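Local coordinates for branched-chain alpha-ketoacid decarboxylase (Lactococcus lactis, PDB 2VBF), which probably decarboxylates branched-chain and aromatic alpha-keto acids to aldehydes, using thiamine diphosphate and a magnesium ion, at residues G68-L73 with T458-G463; A75-D80 with I427-P432. All blocks are in the same frame, centred on the assembly; numbering follows the deposited sequence.

Both contacts join the N-terminal thiamine diphosphate-binding region to the C-terminal one within a single chain, and both draw on helix 72-86: interaction 1 uses the loop leading into it and its first turn, interaction 2 the following residues. Their centres lie 9 Å apart, and along the chain interaction 2 is nested within the loop that interaction 1 closes. T458 OG1 reaches G428 O at 2.8 Å, a probable hydrogen bond linking the two. Each contact also borders a different cofactor: E72 OE2 lies 2.7 Å from N1' of thiamine diphosphate D, which the second subunit also holds, whereas I427 N lies 3.1 Å from N3' of thiamine diphosphate F.

Interaction 1 of 2, residues G68-L73 with T458-G463; sequences GNANEL and TVQELG. With TPP (thiamine diphosphate), chain D.
The carboxylate of E461 faces the backbone N-H groups of A70 and N71 and the side-chain amide of N69. OE1 accepts from A70 N at 3.2 Å through its syn lone pair, with a nearly straight N-H...O angle of 163°. The same oxygen receives N69 ND2 at 3.1 Å from above the carboxylate plane, although OE1 stays close to the plane of the N69 amide; the two side chains cross at about a right angle. OE2 adds two weak bonds, from A70 N and from N71 N, and has a further donor in N74 ND2. E461 CG lies anti to its carbonyl carbon (chi1 -60°) and the chain bends at chi2, which brings the carboxylate against the 69-71 loop.

Beside this polar grip, A70 CB packs on Q460 CG at 3.5 Å. The N71 and Q460 side chains also cross at about a right angle, their amide planes 47° apart. Both amides donate to the second subunit: N71 ND2 to its L457 O, Q460 NE2 to its Q456 O and its own copy of Q460, at OE1. N71 OD1 caps N74 N, and N69 OD1 accepts from G45 N.

Gathered N-H donors would probably stabilise a buried, negatively charged E461, consistent with holding the loop that leads into E72, whose carboxylate meets N1' of the aminopyrimidine, as the glutamate of thiamine diphosphate enzymes does.

Interaction 2 of 2, residues A75-D80 with I427-P432; sequences ASYMAD and IGYTFP. With TPP (thiamine diphosphate), chain F.
Y77 sets its ring against Y429 with CG anti to the carbonyl carbon (chi1 -71°), while Y429, whose CG is anti to the backbone N (chi1 163°), carries its own ring out so that the hydroxyl meets D80. The result is an offset edge-to-face pair, with centroids 5.6 Å apart and planes at 85°: the Y429 edge meets the Y77 face, Y429 CD1 to Y77 CD1 at 3.6 Å. Y429 CA sits over the same ring, 3.7 Å from its centroid, as a CH-pi contact. At the far end of Y429, OH donates to D80 OD1 at 2.6 Å, approaching from above the carboxylate plane; R84 NE forms a salt bridge to that oxygen, and S109 OG bonds OD2. Y77 OH bonds S426 OG and shares a water with I427 O. I427 in turn lies on the cofactor, CG1 3.5 Å from N3' and CD1 near C4 and CM4 of the thiazolium. P432 CB packs on Y77 CB and on M78 CE, both at 3.9 Å.

Helix 72-86 is thus fitted against helix 430-440 and the loop before it. S76 and A79 rest on F91 of strand 89-94, T430 and F431 on L448 and I450 of strand 445-451, which places the two helices between the N-terminal parallel sheet and the C-terminal one.

Interaction 1 of 2, residues G68-L73 with T458-G463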
loop_
_atom_site.group_PDB
_atom_site.type_symbol
_atom_site.label_atom_id
_atom_site.label_comp_id
_atom_site.label_asym_id
_atom_site.label_seq_id
_atom_site.Cartn_x
_atom_site.Cartn_y
_atom_site.Cartn_z
ATOM N N GLY A 68 8.305 -14.943 1.629
ATOM C CA GLY A 68 7.420 -14.192 0.733
ATOM C C GLY A 68 6.223 -13.703 1.501
ATOM O O GLY A 68 5.673 -14.442 2.317
ATOM N N ASN A 69 5.831 -12.452 1.248
ATOM C CA ASN A 69 4.649 -11.833 1.860
ATOM C C ASN A 69 3.430 -11.895 0.928
ATOM O O ASN A 69 3.574 -12.132 -0.270
ATOM C CB ASN A 69 4.970 -10.370 2.157
ATOM C CG ASN A 69 6.051 -10.229 3.194
ATOM O OD1 ASN A 69 7.217 -10.071 2.869
ATOM N ND2 ASN A 69 5.673 -10.342 4.463
ATOM N N ALA A 70 2.237 -11.652 1.488
ATOM C CA ALA A 70 1.018 -11.562 0.683
ATOM C C ALA A 70 1.045 -10.290 -0.181
ATOM O O ALA A 70 0.728 -10.349 -1.378
ATOM C CB ALA A 70 -0.217 -11.598 1.583
ATOM N N ASN A 71 1.422 -9.150 0.411
ATOM C CA ASN A 71 1.586 -7.908 -0.340
ATOM C C ASN A 71 2.844 -7.118 0.032
ATOM O O ASN A 71 3.499 -7.379 1.056
ATOM C CB ASN A 71 0.318 -7.025 -0.328
ATOM C CG ASN A 71 -0.007 -6.411 1.022
ATOM O OD1 ASN A 71 0.865 -5.997 1.789
ATOM N ND2 ASN A 71 -1.307 -6.284 1.292
ATOM N N GLU A 72 3.164 -6.143 -0.810
ATOM C CA GLU A 72 4.398 -5.360 -0.656
ATOM C C GLU A 72 4.392 -4.362 0.496
ATOM O O GLU A 72 5.436 -4.121 1.123
ATOM C CB GLU A 72 4.761 -4.645 -1.954
ATOM C CG GLU A 72 5.161 -5.597 -3.059
ATOM C CD GLU A 72 3.987 -6.111 -3.895
ATOM O OE1 GLU A 72 2.798 -5.928 -3.520
ATOM O OE2 GLU A 72 4.267 -6.712 -4.953
ATOM N N LEU A 73 3.251 -3.727 0.761
ATOM C CA LEU A 73 3.187 -2.839 1.902
ATOM C C LEU A 73 3.539 -3.621 3.165
ATOM O O LEU A 73 4.342 -3.179 3.987
ATOM C CB LEU A 73 1.808 -2.176 2.044
ATOM C CG LEU A 73 1.710 -1.178 3.202
ATOM C CD1 LEU A 73 2.719 -0.025 3.098
ATOM C CD2 LEU A 73 0.296 -0.630 3.368
ATOM N N THR A 458 -3.775 -5.021 7.372
ATOM C CA THR A 458 -2.600 -5.888 7.122
ATOM C C THR A 458 -2.806 -7.375 7.485
ATOM O O THR A 458 -1.841 -8.154 7.514
ATOM C CB THR A 458 -1.346 -5.368 7.894
ATOM O OG1 THR A 458 -1.629 -5.330 9.295
ATOM C CG2 THR A 458 -0.903 -3.969 7.405
ATOM N N VAL A 459 -4.067 -7.776 7.664
ATOM C CA VAL A 459 -4.443 -9.119 8.100
ATOM C C VAL A 459 -3.857 -10.269 7.270
ATOM O O VAL A 459 -3.623 -11.351 7.803
ATOM C CB VAL A 459 -6.002 -9.258 8.141
ATOM C CG1 VAL A 459 -6.563 -9.257 6.733
ATOM C CG2 VAL A 459 -6.415 -10.528 8.897
ATOM N N GLN A 460 -3.582 -10.043 5.983
ATOM C CA GLN A 460 -3.192 -11.144 5.092
ATOM C C GLN A 460 -1.857 -11.795 5.438
ATOM O O GLN A 460 -1.591 -12.913 4.962
ATOM C CB GLN A 460 -3.249 -10.763 3.608
ATOM C CG GLN A 460 -2.527 -9.482 3.232
ATOM C CD GLN A 460 -3.441 -8.281 3.316
ATOM O OE1 GLN A 460 -3.468 -7.562 4.324
ATOM N NE2 GLN A 460 -4.235 -8.088 2.282
ATOM N N GLU A 461 -1.027 -11.161 6.275
ATOM C CA GLU A 461 0.236 -11.815 6.688
ATOM C C GLU A 461 0.024 -12.930 7.726
ATOM O O GLU A 461 0.974 -13.598 8.138
ATOM C CB GLU A 461 1.277 -10.818 7.185
ATOM C CG GLU A 461 1.697 -9.758 6.145
ATOM C CD GLU A 461 1.910 -10.295 4.744
ATOM O OE1 GLU A 461 2.686 -11.260 4.595
ATOM O OE2 GLU A 461 1.305 -9.752 3.782
ATOM N N LEU A 462 -1.220 -13.132 8.153
ATOM C CA LEU A 462 -1.580 -14.330 8.911
ATOM C C LEU A 462 -1.093 -15.600 8.177
ATOM O O LEU A 462 -0.584 -16.518 8.812
ATOM C CB LEU A 462 -3.098 -14.352 9.136
ATOM C CG LEU A 462 -3.765 -15.176 10.230
ATOM C CD1 LEU A 462 -2.945 -15.282 11.493
ATOM C CD2 LEU A 462 -5.138 -14.562 10.524
ATOM N N GLY A 463 -1.211 -15.650 6.849
ATOM C CA GLY A 463 -0.729 -16.798 6.078
ATOM C C GLY A 463 0.746 -17.090 6.305
ATOM O O GLY A 463 1.139 -18.225 6.580
HETATM N "N1'" TPP D . 3.016 -7.485 -7.175
HETATM C "C2'" TPP D . 2.084 -6.611 -7.691
HETATM C CM2 TPP D . 1.504 -5.547 -6.816
HETATM N "N3'" TPP D . 1.719 -6.732 -9.001
HETATM C "C4'" TPP D . 2.257 -7.720 -9.806
HETATM N "N4'" TPP D . 1.874 -7.742 -11.077
HETATM C "C5'" TPP D . 3.188 -8.629 -9.285
HETATM C "C6'" TPP D . 3.555 -8.498 -7.949
HETATM C "C7'" TPP D . 3.774 -9.746 -10.155
HETATM N N3 TPP D . 2.781 -10.762 -10.526
HETATM C C2 TPP D . 2.056 -10.804 -11.713
HETATM S S1 TPP D . 1.018 -12.037 -11.876
HETATM C C5 TPP D . 1.467 -12.586 -10.425
HETATM C C4 TPP D . 2.442 -11.833 -9.766
HETATM C CM4 TPP D . 3.029 -12.139 -8.412
HETATM C C6 TPP D . 0.813 -13.858 -9.958
HETATM C C7 TPP D . -0.695 -13.752 -9.752
HETATM O O7 TPP D . -1.078 -15.012 -9.225
HETATM P PA TPP D . -2.612 -15.503 -9.181
HETATM O O1A TPP D . -3.431 -14.309 -8.714
HETATM O O2A TPP D . -2.676 -16.669 -8.225
HETATM O O3A TPP D . -2.986 -15.819 -10.701
HETATM P PB TPP D . -2.899 -17.242 -11.483
HETATM O O1B TPP D . -1.977 -17.002 -12.639
HETATM O O2B TPP D . -4.291 -17.570 -11.927
HETATM O O3B TPP D . -2.397 -18.276 -10.512
#

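Interaction 2 of 2, residues A75-D80 with I427-P432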
loop_
_atom_site.group_PDB
_atom_site.type_symbol
_atom_site.label_atom_id
_atom_site.label_comp_id
_atom_site.label_asym_id
_atom_site.label_seq_id
_atom_site.Cartn_x
_atom_site.Cartn_y
_atom_site.Cartn_z
ATOM N N ALA A 75 5.275 -6.383 3.371
ATOM C CA ALA A 75 6.699 -6.723 3.261
ATOM C C ALA A 75 7.571 -5.605 3.816
ATOM O O ALA A 75 8.494 -5.858 4.589
ATOM C CB ALA A 75 7.090 -7.032 1.770
ATOM N N SER A 76 7.236 -4.368 3.465
ATOM C CA SER A 76 7.991 -3.200 3.919
ATOM C C SER A 76 7.878 -3.002 5.442
ATOM O O SER A 76 8.867 -2.751 6.128
ATOM C CB SER A 76 7.550 -1.954 3.138
ATOM O OG SER A 76 6.277 -1.472 3.532
ATOM N N TYR A 77 6.673 -3.182 5.969
ATOM C CA TYR A 77 6.441 -3.143 7.404
ATOM C C TYR A 77 7.229 -4.246 8.121
ATOM O O TYR A 77 7.799 -4.036 9.199
ATOM C CB TYR A 77 4.954 -3.327 7.694
ATOM C CG TYR A 77 4.012 -2.182 7.338
ATOM C CD1 TYR A 77 4.444 -0.854 7.253
ATOM C CD2 TYR A 77 2.643 -2.438 7.171
ATOM C CE1 TYR A 77 3.529 0.189 6.993
ATOM C CE2 TYR A 77 1.743 -1.421 6.904
ATOM C CZ TYR A 77 2.189 -0.116 6.818
ATOM O OH TYR A 77 1.274 0.876 6.562
ATOM N N MET A 78 7.197 -5.433 7.532
ATOM C CA MET A 78 7.873 -6.592 8.115
ATOM C C MET A 78 9.376 -6.391 8.176
ATOM O O MET A 78 9.991 -6.687 9.199
ATOM C CB MET A 78 7.548 -7.857 7.333
ATOM C CG MET A 78 7.962 -9.145 8.051
ATOM S SD MET A 78 7.178 -10.661 7.420
ATOM C CE MET A 78 5.468 -10.337 7.821
ATOM N N ALA A 79 9.940 -5.885 7.080
ATOM C CA ALA A 79 11.369 -5.549 7.014
ATOM C C ALA A 79 11.762 -4.502 8.071
ATOM O O ALA A 79 12.807 -4.610 8.721
ATOM C CB ALA A 79 11.738 -5.085 5.613
ATOM N N ASP A 80 10.901 -3.507 8.277
ATOM C CA ASP A 80 11.109 -2.500 9.310
ATOM C C ASP A 80 11.180 -3.148 10.715
ATOM O O ASP A 80 12.148 -2.942 11.439
ATOM C CB ASP A 80 10.009 -1.428 9.190
ATOM C CG ASP A 80 10.145 -0.296 10.176
ATOM O OD1 ASP A 80 10.196 -0.542 11.396
ATOM O OD2 ASP A 80 10.107 0.866 9.713
ATOM N N ILE A 427 -1.200 2.942 10.881
ATOM C CA ILE A 427 -1.936 1.820 11.445
ATOM C C ILE A 427 -1.868 0.614 10.519
ATOM O O ILE A 427 -1.940 0.753 9.292
ATOM C CB ILE A 427 -3.403 2.140 11.855
ATOM C CG1 ILE A 427 -4.276 2.613 10.685
ATOM C CG2 ILE A 427 -3.421 3.166 13.005
ATOM C CD1 ILE A 427 -5.791 2.459 10.948
ATOM N N GLY A 428 -1.746 -0.563 11.135
ATOM C CA GLY A 428 -1.548 -1.816 10.433
ATOM C C GLY A 428 -0.101 -2.265 10.455
ATOM O O GLY A 428 0.170 -3.448 10.356
ATOM N N TYR A 429 0.817 -1.299 10.551
ATOM C CA TYR A 429 2.250 -1.552 10.629
ATOM C C TYR A 429 2.604 -2.707 11.571
ATOM O O TYR A 429 3.419 -3.567 11.228
ATOM C CB TYR A 429 2.995 -0.271 11.079
ATOM C CG TYR A 429 4.397 -0.533 11.586
ATOM C CD1 TYR A 429 5.441 -0.746 10.708
ATOM C CD2 TYR A 429 4.663 -0.578 12.952
ATOM C CE1 TYR A 429 6.730 -0.993 11.183
ATOM C CE2 TYR A 429 5.944 -0.832 13.436
ATOM C CZ TYR A 429 6.970 -1.051 12.533
ATOM O OH TYR A 429 8.245 -1.316 13.003
ATOM N N THR A 430 2.012 -2.698 12.765
ATOM C CA THR A 430 2.493 -3.565 13.843
ATOM C C THR A 430 2.358 -5.071 13.600
ATOM O O THR A 430 3.134 -5.853 14.161
ATOM C CB THR A 430 1.856 -3.229 15.211
ATOM O OG1 THR A 430 0.432 -3.269 15.098
ATOM C CG2 THR A 430 2.345 -1.851 15.698
ATOM N N PHE A 431 1.381 -5.482 12.803
ATOM C CA PHE A 431 1.164 -6.905 12.594
ATOM C C PHE A 431 2.309 -7.519 11.773
ATOM O O PHE A 431 3.043 -8.361 12.288
ATOM C CB PHE A 431 -0.261 -7.228 12.095
ATOM C CG PHE A 431 -0.489 -8.701 11.819
ATOM C CD1 PHE A 431 -0.136 -9.673 12.768
ATOM C CD2 PHE A 431 -1.063 -9.114 10.635
ATOM C CE1 PHE A 431 -0.340 -11.040 12.495
ATOM C CE2 PHE A 431 -1.252 -10.476 10.355
ATOM C CZ PHE A 431 -0.905 -11.432 11.304
ATOM N N PRO A 432 2.535 -7.065 10.521
ATOM C CA PRO A 432 3.732 -7.595 9.855
ATOM C C PRO A 432 5.040 -7.270 10.600
ATOM O O PRO A 432 5.974 -8.084 10.623
ATOM C CB PRO A 432 3.695 -6.925 8.469
ATOM C CG PRO A 432 2.276 -6.455 8.286
ATOM C CD PRO A 432 1.776 -6.138 9.662
HETATM N "N1'" TPP F . -4.447 5.338 8.031
HETATM C "C2'" TPP F . -3.153 4.972 8.296
HETATM C CM2 TPP F . -2.401 4.162 7.278
HETATM N "N3'" TPP F . -2.572 5.366 9.476
HETATM C "C4'" TPP F . -3.269 6.124 10.393
HETATM N "N4'" TPP F . -2.665 6.490 11.499
HETATM C "C5'" TPP F . -4.599 6.480 10.142
HETATM C "C6'" TPP F . -5.186 6.084 8.948
HETATM C "C7'" TPP F . -5.404 7.280 11.140
HETATM N N3 TPP F . -5.682 6.528 12.360
HETATM C C2 TPP F . -4.970 6.587 13.545
HETATM S S1 TPP F . -5.507 5.648 14.747
HETATM C C5 TPP F . -6.726 5.145 13.804
HETATM C C4 TPP F . -6.738 5.688 12.519
HETATM C CM4 TPP F . -7.761 5.388 11.458
HETATM C C6 TPP F . -7.727 4.176 14.401
HETATM C C7 TPP F . -7.132 2.857 14.872
HETATM O O7 TPP F . -8.210 2.096 15.360
HETATM P PA TPP F . -7.990 0.702 16.104
HETATM O O1A TPP F . -6.862 -0.085 15.476
HETATM O O2A TPP F . -9.306 -0.051 16.067
HETATM O O3A TPP F . -7.497 1.162 17.574
HETATM P PB TPP F . -8.411 1.498 18.875
HETATM O O1B TPP F . -8.104 2.923 19.237
HETATM O O2B TPP F . -7.916 0.576 19.953
HETATM O O3B TPP F . -9.866 1.268 18.575
HETATM O O HOH W 1 -1.156 0.103 6.716
#